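Local coordinates for protein cryptochrome DASH, chloroplastic/mitochondrial (Arabidopsis thaliana, PDB 2J4D) that repairs cyclobutane pyrimidine dimers in single-stranded DNA as a folate- and FAD-binding photolyase, and may also serve as a blue-light photoreceptor, at residues F363-W366 against K370-Y373; L375-M380 against L485-T490; R392-V397 against E414-C419. All blocks are in the same frame, centred on the assembly; numbering follows the deposited sequence.

How the interactions relate
All three contacts lie in the helical FAD-binding part of the protein. Interactions 1 and 2, with centres about 7 Å apart, are joined through D377 of 375-380: its OD1 meets T371 OG1 at 2.7 Å and its OD2 meets G372 N at 3.0 Å, so the turn of 370-373 is held to the helix that interaction 2 ties to 485-490. W366 carries interaction 1 inward to interaction 3, its NE1 lying 3.2 Å from V397 O. N379 and M380 pack on V397, joining interaction 2 to 3, whose centres are about 16 Å apart. Interaction 3 reaches FAD itself, whereas the side chain of W366 is about 8 Å from it.

Interaction 1: residues F363-W366 against K370-Y373; sequences FESW and KTGY
The flat peptide group that follows S365 is met from two directions: K370 N approaches S365 O in the carbonyl plane, whereas the T371 methyl CG2 sits over one face, 3.4 Å from that same S365 O. The W366 side chain leaves its backbone away from 370-373, and the T371 methyl meets the root of the residue, CG2 3.6 Å from W366 CA. Deeper in, M380 lays its methyl over the six-membered ring of the indole, F416 meets the far rim, and W366 NE1 bonds to V397 O. The K370 N to S365 O bond is short, 2.7 Å, and nearly straight, 168° at the hydrogen. It joins residues five apart and closes the chain back on the C-terminal end of helix 360-367, within the all-helical FAD-binding region of the photolyase family. The chain then turns toward helix 374-386 through an ST turn: T371 OG1, placed between the backbone N and the carbonyl carbon (chi1 67°), accepts from Y373 N at 3.2 Å. That same torsion sets CG2 beside the backbone N, where it meets S365 O and W366 CA. The hydroxyl also bonds to D377 OD1, and G372 N to D377 OD2. G372 has a positive phi of 98°, where a side chain would run into the carbonyl O of T371. Y373 occupies the N-cap position of helix 374-386, and its hydroxyl bonds to V492 O. S365 OG turns back to its own helix and bonds to L362 O, while K370 keeps its CB 4.0 Å from S365 O and sends its extended chain outward.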
loop_
_atom_site.group_PDB
_atom_site.type_symbol
_atom_site.label_atom_id
_atom_site.label_comp_id
_atom_site.label_asym_id
_atom_site.label_seq_id
_atom_site.Cartn_x
_atom_site.Cartn_y
_atom_site.Cartn_z
ATOM N N PHE A 363 4.722 1.323 -25.436
ATOM C CA PHE A 363 4.684 1.507 -23.992
ATOM C C PHE A 363 4.520 2.978 -23.611
ATOM O O PHE A 363 3.662 3.327 -22.793
ATOM C CB PHE A 363 5.955 0.959 -23.337
ATOM C CG PHE A 363 6.047 1.267 -21.871
ATOM C CD1 PHE A 363 5.146 0.702 -20.973
ATOM C CD2 PHE A 363 6.974 2.189 -21.398
ATOM C CE1 PHE A 363 5.163 1.061 -19.621
ATOM C CE2 PHE A 363 7.001 2.556 -20.052
ATOM C CZ PHE A 363 6.093 1.992 -19.163
ATOM N N GLU A 364 5.333 3.848 -24.204
ATOM C CA GLU A 364 5.242 5.257 -23.866
ATOM C C GLU A 364 3.875 5.878 -24.127
ATOM O O GLU A 364 3.462 6.779 -23.396
ATOM C CB GLU A 364 6.335 6.045 -24.587
ATOM C CG GLU A 364 7.727 5.599 -24.162
ATOM C CD GLU A 364 8.830 6.481 -24.702
ATOM O OE1 GLU A 364 8.608 7.149 -25.736
ATOM O OE2 GLU A 364 9.925 6.493 -24.094
ATOM N N SER A 365 3.165 5.399 -25.148
ATOM C CA SER A 365 1.843 5.948 -25.458
ATOM C C SER A 365 0.854 5.608 -24.340
ATOM O O SER A 365 -0.043 6.394 -24.031
ATOM C CB SER A 365 1.327 5.417 -26.808
ATOM O OG SER A 365 1.064 4.024 -26.769
ATOM N N TRP A 366 1.028 4.428 -23.748
ATOM C CA TRP A 366 0.197 3.958 -22.641
ATOM C C TRP A 366 0.566 4.797 -21.417
ATOM O O TRP A 366 -0.289 5.391 -20.762
ATOM C CB TRP A 366 0.514 2.484 -22.366
ATOM C CG TRP A 366 -0.258 1.823 -21.250
ATOM C CD1 TRP A 366 -1.550 1.350 -21.299
ATOM C CD2 TRP A 366 0.241 1.480 -19.947
ATOM N NE1 TRP A 366 -1.873 0.728 -20.114
ATOM C CE2 TRP A 366 -0.796 0.794 -19.266
ATOM C CE3 TRP A 366 1.464 1.684 -19.289
ATOM C CZ2 TRP A 366 -0.644 0.309 -17.960
ATOM C CZ3 TRP A 366 1.614 1.197 -17.984
ATOM C CH2 TRP A 366 0.564 0.518 -17.338
ATOM N N LYS A 370 -1.605 8.637 -24.236
ATOM C CA LYS A 370 -1.776 9.050 -25.630
ATOM C C LYS A 370 -2.093 7.835 -26.492
ATOM O O LYS A 370 -1.580 7.693 -27.609
ATOM C CB LYS A 370 -0.506 9.726 -26.151
ATOM C CG LYS A 370 -0.186 11.038 -25.465
ATOM C CD LYS A 370 1.236 11.458 -25.769
ATOM C CE LYS A 370 1.666 12.643 -24.916
ATOM N NZ LYS A 370 3.154 12.827 -24.936
ATOM N N THR A 371 -2.931 6.946 -25.970
ATOM C CA THR A 371 -3.309 5.751 -26.711
ATOM C C THR A 371 -4.434 6.058 -27.698
ATOM O O THR A 371 -4.616 5.346 -28.688
ATOM C CB THR A 371 -3.791 4.637 -25.771
ATOM O OG1 THR A 371 -5.024 5.033 -25.159
ATOM C CG2 THR A 371 -2.739 4.367 -24.681
ATOM N N GLY A 372 -5.189 7.116 -27.419
ATOM C CA GLY A 372 -6.289 7.482 -28.293
ATOM C C GLY A 372 -7.618 6.964 -27.779
ATOM O O GLY A 372 -8.664 7.227 -28.357
ATOM N N TYR A 373 -7.578 6.207 -26.689
ATOM C CA TYR A 373 -8.799 5.676 -26.093
ATOM C C TYR A 373 -8.985 6.400 -24.776
ATOM O O TYR A 373 -8.225 6.188 -23.831
ATOM C CB TYR A 373 -8.653 4.175 -25.870
ATOM C CG TYR A 373 -8.536 3.418 -27.164
ATOM C CD1 TYR A 373 -9.665 3.119 -27.918
ATOM C CD2 TYR A 373 -7.294 3.020 -27.651
ATOM C CE1 TYR A 373 -9.565 2.439 -29.123
ATOM C CE2 TYR A 373 -7.183 2.340 -28.859
ATOM C CZ TYR A 373 -8.324 2.052 -29.587
ATOM O OH TYR A 373 -8.228 1.365 -30.776
#

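Interaction 2: residues L375-M380 against L485-T490; sequences LIDANM and LMYMDT
D377 and Y487 join helix 374-386 of the helical FAD-binding region to the loop that follows helix 483-486, more than a hundred residues on, through one side-chain hydrogen bond. Along the first segment, I376 faces I396 and F400 of helix 391-404. D377 then points at the loop. The Y487 hydroxyl donates to D377 OD2 at 2.5 Å, a short bond that meets the oxygen on its anti side, 19° out of the carboxylate plane. D377 OD2 lies at the edge of the phenol ring, and the two planes are turned 40° apart. With its two bonds to the 370-373 turn as well, the buried carboxylate is well satisfied and probably keeps its charge. Y487 reaches it with CG anti to the backbone N (chi1 -169°), while M488 CE lies over the rim of one face of its ring. A phenylalanine here would probably leave D377 OD2 one donor short and the loop without its polar tie to the helix. A378 packs on helix 462-467. N379 ND2 bonds back to L375 O at 2.9 Å.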
loop_
_atom_site.group_PDB
_atom_site.type_symbol
_atom_site.label_atom_id
_atom_site.label_comp_id
_atom_site.label_asym_id
_atom_site.label_seq_id
_atom_site.Cartn_x
_atom_site.Cartn_y
_atom_site.Cartn_z
ATOM N N LEU A 375 -10.971 6.124 -22.154
ATOM C CA LEU A 375 -11.026 5.325 -20.932
ATOM C C LEU A 375 -9.622 4.984 -20.434
ATOM O O LEU A 375 -9.330 5.110 -19.242
ATOM C CB LEU A 375 -11.823 4.041 -21.166
ATOM C CG LEU A 375 -12.079 3.211 -19.904
ATOM C CD1 LEU A 375 -12.696 4.083 -18.822
ATOM C CD2 LEU A 375 -12.990 2.038 -20.239
ATOM N N ILE A 376 -8.757 4.563 -21.350
ATOM C CA ILE A 376 -7.381 4.216 -20.997
ATOM C C ILE A 376 -6.594 5.451 -20.580
ATOM O O ILE A 376 -6.035 5.504 -19.480
ATOM C CB ILE A 376 -6.623 3.567 -22.180
ATOM C CG1 ILE A 376 -7.373 2.325 -22.682
ATOM C CG2 ILE A 376 -5.190 3.208 -21.750
ATOM C CD1 ILE A 376 -7.654 1.272 -21.608
ATOM N N ASP A 377 -6.570 6.453 -21.455
ATOM C CA ASP A 377 -5.812 7.677 -21.204
ATOM C C ASP A 377 -6.168 8.411 -19.924
ATOM O O ASP A 377 -5.279 8.882 -19.212
ATOM C CB ASP A 377 -5.926 8.639 -22.400
ATOM C CG ASP A 377 -5.359 8.045 -23.682
ATOM O OD1 ASP A 377 -4.464 7.173 -23.583
ATOM O OD2 ASP A 377 -5.795 8.452 -24.785
ATOM N N ALA A 378 -7.459 8.512 -19.630
ATOM C CA ALA A 378 -7.903 9.191 -18.420
ATOM C C ALA A 378 -7.325 8.479 -17.194
ATOM O O ALA A 378 -6.854 9.117 -16.257
ATOM C CB ALA A 378 -9.435 9.206 -18.353
ATOM N N ASN A 379 -7.374 7.154 -17.202
ATOM C CA ASN A 379 -6.842 6.391 -16.079
ATOM C C ASN A 379 -5.334 6.566 -15.936
ATOM O O ASN A 379 -4.834 6.775 -14.830
ATOM C CB ASN A 379 -7.208 4.908 -16.233
ATOM C CG ASN A 379 -8.550 4.571 -15.596
ATOM O OD1 ASN A 379 -8.674 4.529 -14.370
ATOM N ND2 ASN A 379 -9.567 4.343 -16.427
ATOM N N MET A 380 -4.607 6.514 -17.048
ATOM C CA MET A 380 -3.156 6.663 -16.980
ATOM C C MET A 380 -2.772 8.077 -16.553
ATOM O O MET A 380 -1.751 8.283 -15.892
ATOM C CB MET A 380 -2.517 6.318 -18.329
ATOM C CG MET A 380 -2.775 4.879 -18.778
ATOM S SD MET A 380 -2.391 3.647 -17.497
ATOM C CE MET A 380 -0.590 3.882 -17.361
ATOM N N LEU A 485 -9.767 13.742 -34.631
ATOM C CA LEU A 485 -9.538 15.191 -34.645
ATOM C C LEU A 485 -9.909 15.868 -33.343
ATOM O O LEU A 485 -9.170 16.725 -32.851
ATOM C CB LEU A 485 -10.322 15.869 -35.777
ATOM C CG LEU A 485 -9.872 15.600 -37.206
ATOM C CD1 LEU A 485 -10.711 16.445 -38.156
ATOM C CD2 LEU A 485 -8.393 15.929 -37.362
ATOM N N MET A 486 -11.063 15.514 -32.789
ATOM C CA MET A 486 -11.466 16.116 -31.532
ATOM C C MET A 486 -10.669 15.522 -30.377
ATOM O O MET A 486 -10.590 16.115 -29.297
ATOM C CB MET A 486 -12.966 15.952 -31.319
ATOM C CG MET A 486 -13.757 16.836 -32.267
ATOM S SD MET A 486 -15.517 16.781 -32.017
ATOM C CE MET A 486 -15.869 15.122 -32.610
ATOM N N TYR A 487 -10.083 14.349 -30.603
ATOM C CA TYR A 487 -9.250 13.735 -29.571
ATOM C C TYR A 487 -7.855 13.518 -30.128
ATOM O O TYR A 487 -7.039 14.439 -30.113
ATOM C CB TYR A 487 -9.825 12.405 -29.063
ATOM C CG TYR A 487 -9.101 11.922 -27.820
ATOM C CD1 TYR A 487 -8.776 12.819 -26.799
ATOM C CD2 TYR A 487 -8.687 10.595 -27.687
ATOM C CE1 TYR A 487 -8.047 12.409 -25.680
ATOM C CE2 TYR A 487 -7.956 10.173 -26.567
ATOM C CZ TYR A 487 -7.639 11.087 -25.571
ATOM O OH TYR A 487 -6.897 10.700 -24.471
ATOM N N MET A 488 -7.578 12.318 -30.630
ATOM C CA MET A 488 -6.268 12.017 -31.193
ATOM C C MET A 488 -6.291 10.657 -31.873
ATOM O O MET A 488 -7.279 9.928 -31.779
ATOM C CB MET A 488 -5.204 12.016 -30.088
ATOM C CG MET A 488 -5.379 10.902 -29.051
ATOM S SD MET A 488 -4.109 10.945 -27.754
ATOM C CE MET A 488 -4.654 12.345 -26.805
ATOM N N ASP A 489 -5.207 10.316 -32.562
ATOM C CA ASP A 489 -5.129 9.027 -33.239
ATOM C C ASP A 489 -5.041 7.925 -32.200
ATOM O O ASP A 489 -4.606 8.158 -31.067
ATOM C CB ASP A 489 -3.885 8.932 -34.135
ATOM C CG ASP A 489 -3.982 9.788 -35.386
ATOM O OD1 ASP A 489 -4.982 9.671 -36.130
ATOM O OD2 ASP A 489 -3.041 10.572 -35.631
ATOM N N THR A 490 -5.454 6.727 -32.594
ATOM C CA THR A 490 -5.387 5.571 -31.715
ATOM C C THR A 490 -4.092 4.855 -32.069
ATOM O O THR A 490 -3.763 4.707 -33.251
ATOM C CB THR A 490 -6.573 4.635 -31.944
ATOM O OG1 THR A 490 -6.696 4.362 -33.342
ATOM C CG2 THR A 490 -7.855 5.269 -31.433
#

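Interaction 3: residues R392-V397 against E414-C419; sequences RGRQIV and EWFETC. With FAD (flavin-adenine dinucleotide), chain C.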
loop_
_atom_site.group_PDB
_atom_site.type_symbol
_atom_site.label_atom_id
_atom_site.label_comp_id
_atom_site.label_asym_id
_atom_site.label_seq_id
_atom_site.Cartn_x
_atom_site.Cartn_y
_atom_site.Cartn_z
ATOM N N ARG A 392 -11.193 -0.569 -10.766
ATOM C CA ARG A 392 -11.775 -0.838 -12.082
ATOM C C ARG A 392 -10.806 -0.361 -13.172
ATOM O O ARG A 392 -10.545 -1.070 -14.138
ATOM C CB ARG A 392 -13.127 -0.119 -12.199
ATOM C CG ARG A 392 -13.782 -0.148 -13.579
ATOM C CD ARG A 392 -13.983 -1.563 -14.094
ATOM N NE ARG A 392 -14.508 -2.451 -13.058
ATOM C CZ ARG A 392 -14.812 -3.730 -13.260
ATOM N NH1 ARG A 392 -14.648 -4.267 -14.462
ATOM N NH2 ARG A 392 -15.261 -4.481 -12.257
ATOM N N GLY A 393 -10.259 0.836 -12.997
ATOM C CA GLY A 393 -9.324 1.363 -13.976
ATOM C C GLY A 393 -8.070 0.518 -14.117
ATOM O O GLY A 393 -7.598 0.276 -15.235
ATOM N N ARG A 394 -7.525 0.062 -12.990
ATOM C CA ARG A 394 -6.318 -0.754 -13.020
ATOM C C ARG A 394 -6.544 -2.053 -13.786
ATOM O O ARG A 394 -5.675 -2.499 -14.533
ATOM C CB ARG A 394 -5.851 -1.081 -11.595
ATOM C CG ARG A 394 -5.544 0.135 -10.754
ATOM C CD ARG A 394 -4.933 -0.241 -9.386
ATOM N NE ARG A 394 -5.174 0.813 -8.403
ATOM C CZ ARG A 394 -4.464 0.999 -7.296
ATOM N NH1 ARG A 394 -3.439 0.199 -7.015
ATOM N NH2 ARG A 394 -4.793 1.980 -6.457
ATOM N N GLN A 395 -7.700 -2.679 -13.587
ATOM C CA GLN A 395 -7.984 -3.916 -14.299
ATOM C C GLN A 395 -8.072 -3.644 -15.807
ATOM O O GLN A 395 -7.568 -4.417 -16.623
ATOM C CB GLN A 395 -9.305 -4.522 -13.817
ATOM C CG GLN A 395 -9.331 -4.888 -12.339
ATOM C CD GLN A 395 -10.606 -5.609 -11.966
ATOM O OE1 GLN A 395 -10.800 -6.769 -12.322
ATOM N NE2 GLN A 395 -11.494 -4.919 -11.263
ATOM N N ILE A 396 -8.720 -2.543 -16.165
ATOM C CA ILE A 396 -8.880 -2.176 -17.567
ATOM C C ILE A 396 -7.555 -1.842 -18.256
ATOM O O ILE A 396 -7.236 -2.419 -19.301
ATOM C CB ILE A 396 -9.855 -0.983 -17.709
ATOM C CG1 ILE A 396 -11.239 -1.384 -17.190
ATOM C CG2 ILE A 396 -9.952 -0.552 -19.165
ATOM C CD1 ILE A 396 -12.216 -0.238 -17.085
ATOM N N VAL A 397 -6.768 -0.933 -17.676
ATOM C CA VAL A 397 -5.500 -0.565 -18.308
ATOM C C VAL A 397 -4.540 -1.744 -18.382
ATOM O O VAL A 397 -3.701 -1.811 -19.283
ATOM C CB VAL A 397 -4.803 0.641 -17.606
ATOM C CG1 VAL A 397 -5.716 1.846 -17.656
ATOM C CG2 VAL A 397 -4.426 0.305 -16.156
ATOM N N GLU A 414 5.874 -2.506 -13.561
ATOM C CA GLU A 414 6.943 -1.646 -13.058
ATOM C C GLU A 414 6.551 -0.178 -13.087
ATOM O O GLU A 414 6.998 0.609 -12.238
ATOM C CB GLU A 414 8.256 -1.875 -13.833
ATOM C CG GLU A 414 8.981 -3.156 -13.382
ATOM C CD GLU A 414 10.405 -3.299 -13.906
ATOM O OE1 GLU A 414 10.954 -2.340 -14.483
ATOM O OE2 GLU A 414 10.981 -4.391 -13.714
ATOM N N TRP A 415 5.718 0.201 -14.054
ATOM C CA TRP A 415 5.269 1.587 -14.124
ATOM C C TRP A 415 4.326 1.849 -12.948
ATOM O O TRP A 415 4.346 2.929 -12.355
ATOM C CB TRP A 415 4.558 1.885 -15.449
ATOM C CG TRP A 415 4.170 3.341 -15.547
ATOM C CD1 TRP A 415 2.908 3.848 -15.674
ATOM C CD2 TRP A 415 5.051 4.472 -15.473
ATOM N NE1 TRP A 415 2.948 5.228 -15.682
ATOM C CE2 TRP A 415 4.250 5.635 -15.560
ATOM C CE3 TRP A 415 6.438 4.615 -15.338
ATOM C CZ2 TRP A 415 4.790 6.926 -15.518
ATOM C CZ3 TRP A 415 6.977 5.903 -15.294
ATOM C CH2 TRP A 415 6.151 7.040 -15.386
ATOM N N PHE A 416 3.505 0.855 -12.605
ATOM C CA PHE A 416 2.604 0.991 -11.463
ATOM C C PHE A 416 3.501 1.072 -10.214
ATOM O O PHE A 416 3.241 1.846 -9.291
ATOM C CB PHE A 416 1.667 -0.220 -11.364
ATOM C CG PHE A 416 0.333 -0.036 -12.048
ATOM C CD1 PHE A 416 0.224 0.683 -13.239
ATOM C CD2 PHE A 416 -0.814 -0.636 -11.522
ATOM C CE1 PHE A 416 -1.007 0.802 -13.897
ATOM C CE2 PHE A 416 -2.049 -0.527 -12.168
ATOM C CZ PHE A 416 -2.145 0.196 -13.364
ATOM N N GLU A 417 4.580 0.296 -10.208
ATOM C CA GLU A 417 5.501 0.314 -9.072
ATOM C C GLU A 417 6.095 1.714 -8.879
ATOM O O GLU A 417 6.266 2.190 -7.754
ATOM C CB GLU A 417 6.625 -0.709 -9.259
ATOM C CG GLU A 417 7.716 -0.579 -8.176
ATOM C CD GLU A 417 8.658 -1.768 -8.102
ATOM O OE1 GLU A 417 8.607 -2.650 -8.992
ATOM O OE2 GLU A 417 9.455 -1.813 -7.141
ATOM N N THR A 418 6.400 2.385 -9.979
ATOM C CA THR A 418 6.944 3.726 -9.880
ATOM C C THR A 418 5.916 4.726 -9.356
ATOM O O THR A 418 6.200 5.516 -8.451
ATOM C CB THR A 418 7.410 4.253 -11.260
ATOM O OG1 THR A 418 8.502 3.463 -11.741
ATOM C CG2 THR A 418 7.849 5.697 -11.148
ATOM N N CYS A 419 4.714 4.671 -9.926
ATOM C CA CYS A 419 3.656 5.637 -9.626
ATOM C C CYS A 419 2.707 5.513 -8.445
ATOM O O CYS A 419 2.331 6.532 -7.863
ATOM C CB CYS A 419 2.781 5.827 -10.873
ATOM S SG CYS A 419 3.644 6.355 -12.364
HETATM P PA FAD C . -11.352 -0.631 -1.755
HETATM O O1A FAD C . -11.862 0.378 -0.804
HETATM O O2A FAD C . -12.246 -1.173 -2.806
HETATM O O5B FAD C . -10.760 -1.892 -0.950
HETATM C C5B FAD C . -10.385 -1.768 0.440
HETATM C C4B FAD C . -8.986 -2.370 0.612
HETATM O O4B FAD C . -9.025 -3.733 0.193
HETATM C C3B FAD C . -7.894 -1.718 -0.228
HETATM O O3B FAD C . -7.408 -0.514 0.343
HETATM C C2B FAD C . -6.893 -2.829 -0.311
HETATM O O2B FAD C . -5.968 -2.882 0.752
HETATM C C1B FAD C . -7.776 -4.084 -0.424
HETATM N N9A FAD C . -8.048 -4.544 -1.803
HETATM C C8A FAD C . -9.158 -4.279 -2.580
HETATM N N7A FAD C . -9.093 -4.853 -3.774
HETATM C C5A FAD C . -7.892 -5.528 -3.774
HETATM C C6A FAD C . -7.250 -6.320 -4.755
HETATM N N6A FAD C . -7.757 -6.595 -5.950
HETATM N N1A FAD C . -6.015 -6.856 -4.430
HETATM C C2A FAD C . -5.451 -6.598 -3.203
HETATM N N3A FAD C . -6.011 -5.849 -2.223
HETATM C C4A FAD C . -7.221 -5.327 -2.560
HETATM N N1 FAD C . -3.522 -2.623 -4.337
HETATM C C2 FAD C . -2.514 -2.236 -3.479
HETATM O O2 FAD C . -2.724 -2.091 -2.289
HETATM N N3 FAD C . -1.236 -2.011 -4.012
HETATM C C4 FAD C . -0.918 -2.151 -5.361
HETATM O O4 FAD C . 0.236 -1.933 -5.773
HETATM C C4X FAD C . -1.958 -2.548 -6.237
HETATM N N5 FAD C . -1.730 -2.712 -7.612
HETATM C C5X FAD C . -2.730 -3.213 -8.449
HETATM C C6 FAD C . -2.463 -3.492 -9.795
HETATM C C7 FAD C . -3.451 -3.998 -10.671
HETATM C C7M FAD C . -3.097 -4.279 -12.111
HETATM C C8 FAD C . -4.775 -4.230 -10.147
HETATM C C8M FAD C . -5.902 -4.771 -11.012
HETATM C C9 FAD C . -5.055 -3.955 -8.794
HETATM C C9A FAD C . -4.050 -3.445 -7.919
HETATM N N10 FAD C . -4.306 -3.156 -6.546
HETATM C C10 FAD C . -3.253 -2.774 -5.685
HETATM C "C1'" FAD C . -5.577 -3.625 -5.905
HETATM C "C2'" FAD C . -6.752 -2.625 -5.875
HETATM O "O2'" FAD C . -6.971 -2.105 -7.175
HETATM C "C3'" FAD C . -6.438 -1.485 -4.909
HETATM O "O3'" FAD C . -6.141 -1.999 -3.596
HETATM C "C4'" FAD C . -7.582 -0.475 -4.716
HETATM O "O4'" FAD C . -7.895 0.166 -5.955
HETATM C "C5'" FAD C . -7.156 0.566 -3.688
HETATM O "O5'" FAD C . -8.215 1.502 -3.474
HETATM P P FAD C . -9.285 1.428 -2.317
HETATM O O1P FAD C . -8.508 1.489 -1.068
HETATM O O2P FAD C . -10.266 2.532 -2.498
HETATM O O3P FAD C . -10.127 0.096 -2.512
#
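R394 and F416 meet beside the flavin, CG to CE2 at 3.8 Å, and the arginine runs over the isoalloxazine of FAD. Their helices, 391-404 and 409-419, form part of the flavin pocket of the photolyase/cryptochrome fold, and their guanidinium and ring planes stand 82° apart. CG beside the backbone N (chi1 -59°) and a chain extended to NE give R394 this course: its CB is 3.6 Å from FAD C8, and its NH1 ends 3.2 Å from FAD C4X, above the ring system. Flavin N5 lies at the edge of the guanidinium, in its plane, while FAD C3' of the ribityl chain sits over one guanidinium face. R394 NH2 forms a salt bridge with D422, and NE bonds to M389 O. These two partners fix the rotation of the group, matching the Arg-Asp pair beside the flavin in this family, and the positive charge so close to the ring would be expected to stabilise negative charge on a reduced flavin. F416 meets the cofactor at its own rim, CD2 3.7 Å from FAD C6, and Q395 adds CG against the C8M methyl. The next residue after F416, E417, turns to the other chromophore: its OE1 bonds to the folate and its carboxylate forms a salt bridge with K89. Away from the flavin, V397 approaches the F416 ring at its edge, with CG2 3.6 Å from F416 CZ.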